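Long-range contact in NADH dehydrogenase, putative (Plasmodium falciparum, PDB 5JWC), which probably oxidises NADH through its bound FAD and passes the electrons to ubiquinone, as a type II NADH dehydrogenase that is inhibited by RYL-552: residues A[199-211]-A[458-470]. Residues are numbered along the deposited sequence; the frame is centred on the assembly and turned at random.
Sequences TGVEVTAEFADFI and KGSLAYIGNHQVV. With 4W0 (5-fluoro-3-methyl-2-{4-[4-(trifluoromethoxy)benzyl]phenyl}quinolin-4(1H)-one), chain M; TRT (fragment of triton X-100), chain J.
Tyr463 and Asp209 meet where a beta hairpin, strands 460-465 and 468-473 joined by a type I' turn, lies against helix 198-218, which carries Gly200, the last glycine of what is probably a Rossmann-type GxGxxG motif of the pyridine nucleotide-disulphide oxidoreductase fold. The hairpin belongs to the C-terminal domain; the axes of strand 460-465 and helix 199-211 approach to 6.5 Å at 39°. Packing is close at Ala205, whose CB sits 3.4 Å from the backbone N of Gly465 and touches the Tyr463 ring obliquely. Beside it, Val201 CG1 reaches Ile464 CG2 alongside, at 4.0 Å. Two helix carboxylates grip the hairpin backbone. Glu202, extended beyond CG, accepts from Tyr463 N through OE2 in a nearly straight bond (171°), on the anti side, while a water bonds to Leu461 O and weakly to Glu202 OE1. One turn of the helix beyond Ala205, Asp209 OD1 uses its syn lone pair to take the amide of Asn466. The loose side is the strand's beginning: Lys458 and Gly459 leave the helix and border a Triton X-100 fragment. On the turn side lies the inhibitor 4W0 (RYL-552). Its quinolone covers one Tyr463 face, with Gly465 N over the other, and an inner phenyl lies over the His467 ring. Glu206 OE1 sits against the quinolone and obliquely by the Tyr463 ring; the Ser74 and Thr76 hydroxyls hydrogen-bond its OE2. Tyr463, its CG turned away from the backbone N (chi1 180°), runs toward the turn. Its OH lies implausibly close to Asp209 OD2, a doubtful 2.4 Å, and accepts from His467 N at 2.9 Å.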
# COMPACT_ATOMS: atom_id res chain seq x y z
N THR A 199 -3.62 -22.82 -2.45
CA THR A 199 -2.96 -21.53 -2.66
C THR A 199 -2.40 -21.37 -4.07
O THR A 199 -2.69 -20.37 -4.74
CB THR A 199 -1.82 -21.33 -1.67
OG1 THR A 199 -2.38 -21.28 -0.36
CG2 THR A 199 -1.12 -20.01 -1.97
N GLY A 200 -1.62 -22.35 -4.52
CA GLY A 200 -1.08 -22.35 -5.86
C GLY A 200 -2.17 -22.24 -6.92
O GLY A 200 -2.07 -21.46 -7.87
N VAL A 201 -3.23 -23.00 -6.73
CA VAL A 201 -4.35 -22.97 -7.65
C VAL A 201 -5.01 -21.60 -7.66
O VAL A 201 -5.28 -21.05 -8.73
CB VAL A 201 -5.39 -24.07 -7.29
CG1 VAL A 201 -6.71 -23.78 -7.98
CG2 VAL A 201 -4.86 -25.44 -7.69
N GLU A 202 -5.25 -21.02 -6.48
CA GLU A 202 -5.94 -19.72 -6.42
C GLU A 202 -5.08 -18.57 -6.96
O GLU A 202 -5.59 -17.67 -7.61
CB GLU A 202 -6.41 -19.44 -5.00
CG GLU A 202 -7.57 -20.39 -4.62
CD GLU A 202 -8.22 -20.07 -3.28
OE1 GLU A 202 -7.50 -20.07 -2.26
OE2 GLU A 202 -9.45 -19.79 -3.27
N VAL A 203 -3.78 -18.60 -6.68
CA VAL A 203 -2.88 -17.59 -7.24
C VAL A 203 -2.87 -17.65 -8.76
O VAL A 203 -2.93 -16.63 -9.43
CB VAL A 203 -1.44 -17.76 -6.70
CG1 VAL A 203 -0.44 -16.86 -7.49
CG2 VAL A 203 -1.40 -17.46 -5.20
N THR A 204 -2.81 -18.87 -9.30
CA THR A 204 -2.82 -19.06 -10.75
C THR A 204 -4.13 -18.53 -11.36
O THR A 204 -4.11 -17.82 -12.36
CB THR A 204 -2.62 -20.58 -11.11
OG1 THR A 204 -1.38 -21.04 -10.56
CG2 THR A 204 -2.61 -20.79 -12.62
N ALA A 205 -5.26 -18.86 -10.74
CA ALA A 205 -6.57 -18.45 -11.24
C ALA A 205 -6.72 -16.92 -11.24
O ALA A 205 -7.26 -16.33 -12.17
CB ALA A 205 -7.69 -19.09 -10.38
N GLU A 206 -6.23 -16.29 -10.17
CA GLU A 206 -6.34 -14.83 -10.03
C GLU A 206 -5.51 -14.10 -11.07
O GLU A 206 -5.98 -13.13 -11.66
CB GLU A 206 -5.89 -14.42 -8.62
CG GLU A 206 -6.96 -14.69 -7.56
CD GLU A 206 -8.16 -13.76 -7.72
OE1 GLU A 206 -9.25 -14.11 -7.22
OE2 GLU A 206 -8.01 -12.69 -8.35
N PHE A 207 -4.29 -14.56 -11.29
CA PHE A 207 -3.48 -14.03 -12.38
C PHE A 207 -4.09 -14.28 -13.75
O PHE A 207 -4.04 -13.40 -14.60
CB PHE A 207 -2.06 -14.59 -12.33
CG PHE A 207 -1.15 -13.78 -11.46
CD1 PHE A 207 -0.91 -12.45 -11.77
CD2 PHE A 207 -0.60 -14.31 -10.31
CE1 PHE A 207 -0.08 -11.66 -10.97
CE2 PHE A 207 0.22 -13.54 -9.50
CZ PHE A 207 0.49 -12.21 -9.83
N ALA A 208 -4.69 -15.45 -13.96
CA ALA A 208 -5.32 -15.74 -15.25
C ALA A 208 -6.45 -14.75 -15.51
O ALA A 208 -6.57 -14.24 -16.63
CB ALA A 208 -5.84 -17.19 -15.31
N ASP A 209 -7.26 -14.47 -14.49
CA ASP A 209 -8.34 -13.49 -14.63
C ASP A 209 -7.79 -12.08 -14.92
O ASP A 209 -8.24 -11.39 -15.83
CB ASP A 209 -9.21 -13.42 -13.38
CG ASP A 209 -10.06 -14.68 -13.17
OD1 ASP A 209 -10.15 -15.55 -14.07
OD2 ASP A 209 -10.64 -14.78 -12.08
N PHE A 210 -6.82 -11.67 -14.11
CA PHE A 210 -6.17 -10.36 -14.27
C PHE A 210 -5.63 -10.21 -15.72
O PHE A 210 -5.92 -9.22 -16.41
CB PHE A 210 -5.05 -10.22 -13.23
CG PHE A 210 -4.49 -8.83 -13.10
CD1 PHE A 210 -5.22 -7.73 -13.49
CD2 PHE A 210 -3.22 -8.64 -12.58
CE1 PHE A 210 -4.69 -6.44 -13.37
CE2 PHE A 210 -2.69 -7.35 -12.47
CZ PHE A 210 -3.44 -6.25 -12.87
N ILE A 211 -4.86 -11.20 -16.16
CA ILE A 211 -4.28 -11.24 -17.51
C ILE A 211 -5.35 -11.16 -18.61
O ILE A 211 -5.22 -10.38 -19.57
CB ILE A 211 -3.41 -12.51 -17.66
CG1 ILE A 211 -2.16 -12.36 -16.78
CG2 ILE A 211 -2.98 -12.73 -19.11
CD1 ILE A 211 -1.41 -13.65 -16.51
N LYS A 458 -15.48 -28.07 8.62
CA LYS A 458 -16.58 -27.25 8.10
C LYS A 458 -16.57 -27.20 6.57
O LYS A 458 -17.46 -26.64 5.96
CB LYS A 458 -16.49 -25.83 8.65
CG LYS A 458 -16.29 -25.75 10.17
CD LYS A 458 -17.60 -25.85 10.91
CE LYS A 458 -17.42 -25.66 12.42
NZ LYS A 458 -16.74 -24.36 12.74
N GLY A 459 -15.55 -27.78 5.96
CA GLY A 459 -15.45 -27.75 4.51
C GLY A 459 -14.38 -26.81 3.98
O GLY A 459 -13.78 -26.04 4.73
N SER A 460 -14.15 -26.90 2.68
CA SER A 460 -13.14 -26.09 2.01
C SER A 460 -13.70 -25.48 0.74
O SER A 460 -14.60 -26.05 0.12
CB SER A 460 -11.91 -26.93 1.67
OG SER A 460 -11.46 -27.66 2.80
N LEU A 461 -13.12 -24.34 0.36
CA LEU A 461 -13.56 -23.56 -0.77
C LEU A 461 -12.35 -23.17 -1.59
O LEU A 461 -11.29 -22.87 -1.03
CB LEU A 461 -14.24 -22.26 -0.30
CG LEU A 461 -15.73 -22.09 -0.54
CD1 LEU A 461 -16.37 -23.05 0.46
CD2 LEU A 461 -16.15 -20.67 -0.24
N ALA A 462 -12.50 -23.10 -2.91
CA ALA A 462 -11.42 -22.58 -3.74
C ALA A 462 -11.94 -21.85 -4.97
O ALA A 462 -12.89 -22.30 -5.62
CB ALA A 462 -10.48 -23.71 -4.15
N TYR A 463 -11.34 -20.70 -5.29
CA TYR A 463 -11.63 -20.00 -6.53
C TYR A 463 -10.69 -20.50 -7.63
O TYR A 463 -9.47 -20.54 -7.44
CB TYR A 463 -11.50 -18.49 -6.37
CG TYR A 463 -11.79 -17.77 -7.67
CD1 TYR A 463 -13.08 -17.72 -8.18
CD2 TYR A 463 -10.77 -17.17 -8.41
CE1 TYR A 463 -13.36 -17.09 -9.38
CE2 TYR A 463 -11.04 -16.54 -9.63
CZ TYR A 463 -12.34 -16.50 -10.10
OH TYR A 463 -12.64 -15.89 -11.29
N ILE A 464 -11.24 -20.92 -8.78
CA ILE A 464 -10.40 -21.57 -9.80
C ILE A 464 -10.43 -20.87 -11.17
O ILE A 464 -9.99 -21.45 -12.18
CB ILE A 464 -10.77 -23.08 -9.97
CG1 ILE A 464 -12.16 -23.25 -10.60
CG2 ILE A 464 -10.66 -23.84 -8.63
CD1 ILE A 464 -12.44 -24.68 -11.05
N GLY A 465 -10.91 -19.64 -11.19
CA GLY A 465 -10.80 -18.81 -12.38
C GLY A 465 -12.09 -18.70 -13.17
O GLY A 465 -12.93 -19.61 -13.17
N ASN A 466 -12.23 -17.57 -13.85
CA ASN A 466 -13.36 -17.32 -14.75
C ASN A 466 -14.71 -17.56 -14.08
O ASN A 466 -15.56 -18.26 -14.62
CB ASN A 466 -13.25 -18.19 -16.00
CG ASN A 466 -14.20 -17.75 -17.11
OD1 ASN A 466 -14.46 -16.56 -17.27
ND2 ASN A 466 -14.75 -18.71 -17.85
N HIS A 467 -14.86 -16.97 -12.89
CA HIS A 467 -16.09 -16.98 -12.10
C HIS A 467 -16.37 -18.31 -11.41
O HIS A 467 -17.34 -18.43 -10.68
CB HIS A 467 -17.31 -16.61 -12.96
CG HIS A 467 -17.18 -15.27 -13.62
ND1 HIS A 467 -16.40 -15.07 -14.74
CD2 HIS A 467 -17.73 -14.08 -13.32
CE1 HIS A 467 -16.47 -13.80 -15.10
NE2 HIS A 467 -17.27 -13.17 -14.26
N GLN A 468 -15.52 -19.31 -11.64
CA GLN A 468 -15.78 -20.64 -11.10
C GLN A 468 -15.21 -20.85 -9.69
O GLN A 468 -14.00 -20.69 -9.43
CB GLN A 468 -15.21 -21.71 -12.05
CG GLN A 468 -15.59 -21.51 -13.50
CD GLN A 468 -17.10 -21.48 -13.72
OE1 GLN A 468 -17.82 -22.39 -13.31
NE2 GLN A 468 -17.59 -20.41 -14.35
N VAL A 469 -16.10 -21.20 -8.77
CA VAL A 469 -15.74 -21.57 -7.42
C VAL A 469 -16.10 -23.04 -7.18
O VAL A 469 -17.16 -23.50 -7.60
CB VAL A 469 -16.47 -20.69 -6.38
CG1 VAL A 469 -16.38 -21.31 -4.98
CG2 VAL A 469 -15.89 -19.25 -6.39
N VAL A 470 -15.19 -23.77 -6.55
CA VAL A 470 -15.49 -25.13 -6.12
C VAL A 470 -15.51 -25.20 -4.59
O VAL A 470 -14.86 -24.39 -3.91
CB VAL A 470 -14.47 -26.15 -6.65
CG1 VAL A 470 -14.50 -26.16 -8.18
CG2 VAL A 470 -13.06 -25.82 -6.14
C1 4W0 M . -12.49 -14.47 -5.99
C2 4W0 M . -12.21 -14.01 -7.29
C3 4W0 M . -13.26 -13.63 -8.14
C4 4W0 M . -14.60 -13.70 -7.72
C5 4W0 M . -14.88 -14.15 -6.43
C6 4W0 M . -13.84 -14.53 -5.56
O1 4W0 M . -12.11 -14.25 -20.33
C7 4W0 M . -15.71 -13.29 -8.65
C8 4W0 M . -15.40 -12.83 -9.99
C9 4W0 M . -13.98 -12.76 -10.42
C10 4W0 M . -13.52 -12.33 -11.80
C11 4W0 M . -13.90 -13.07 -12.92
C12 4W0 M . -13.45 -12.72 -14.19
C13 4W0 M . -12.59 -11.65 -14.30
C14 4W0 M . -12.20 -10.94 -13.20
C15 4W0 M . -12.64 -11.28 -11.94
O2 4W0 M . -16.86 -13.34 -8.29
N 4W0 M . -12.94 -13.16 -9.52
C16 4W0 M . -12.02 -11.14 -15.59
C17 4W0 M . -12.04 -12.00 -16.81
C18 4W0 M . -11.49 -13.28 -16.80
C19 4W0 M . -11.52 -14.03 -17.97
C20 4W0 M . -12.07 -13.49 -19.14
C21 4W0 M . -12.60 -12.20 -19.15
C22 4W0 M . -12.58 -11.46 -17.98
C23 4W0 M . -16.53 -12.42 -10.91
F1 4W0 M . -16.15 -14.22 -6.02
C24 4W0 M . -13.22 -15.10 -20.48
F2 4W0 M . -13.16 -16.03 -19.53
F3 4W0 M . -13.18 -15.69 -21.68
F4 4W0 M . -14.35 -14.37 -20.35
C25 TRT J . -13.33 -19.96 10.57
O24 TRT J . -12.44 -19.32 9.69
C23 TRT J . -11.45 -20.24 9.25
C22 TRT J . -11.12 -19.95 7.82
O21 TRT J . -12.01 -20.72 6.96
C20 TRT J . -11.87 -20.33 5.60
C19 TRT J . -12.49 -21.37 4.68
O18 TRT J . -13.92 -21.50 4.81
C17 TRT J . -14.41 -22.69 4.22
C16 TRT J . -15.95 -22.78 4.41
O15 TRT J . -16.31 -23.27 5.74
C12 TRT J . -17.51 -22.58 6.10
C13 TRT J . -18.61 -22.66 5.20
C14 TRT J . -19.80 -21.97 5.50
C11 TRT J . -17.59 -21.82 7.26
C10 TRT J . -18.78 -21.13 7.57
C9 TRT J . -19.89 -21.20 6.69
C6 TRT J . -21.18 -20.44 7.01
C8 TRT J . -22.10 -21.29 7.93
C7 TRT J . -20.77 -19.19 7.79
C5 TRT J . -21.79 -19.91 5.64
C1 TRT J . -23.16 -20.40 4.99
C2 TRT J . -23.27 -21.92 4.82
C4 TRT J . -24.36 -19.79 5.72
C3 TRT J . -23.20 -19.82 3.58
O HOH W 1 -8.80 -22.33 -0.69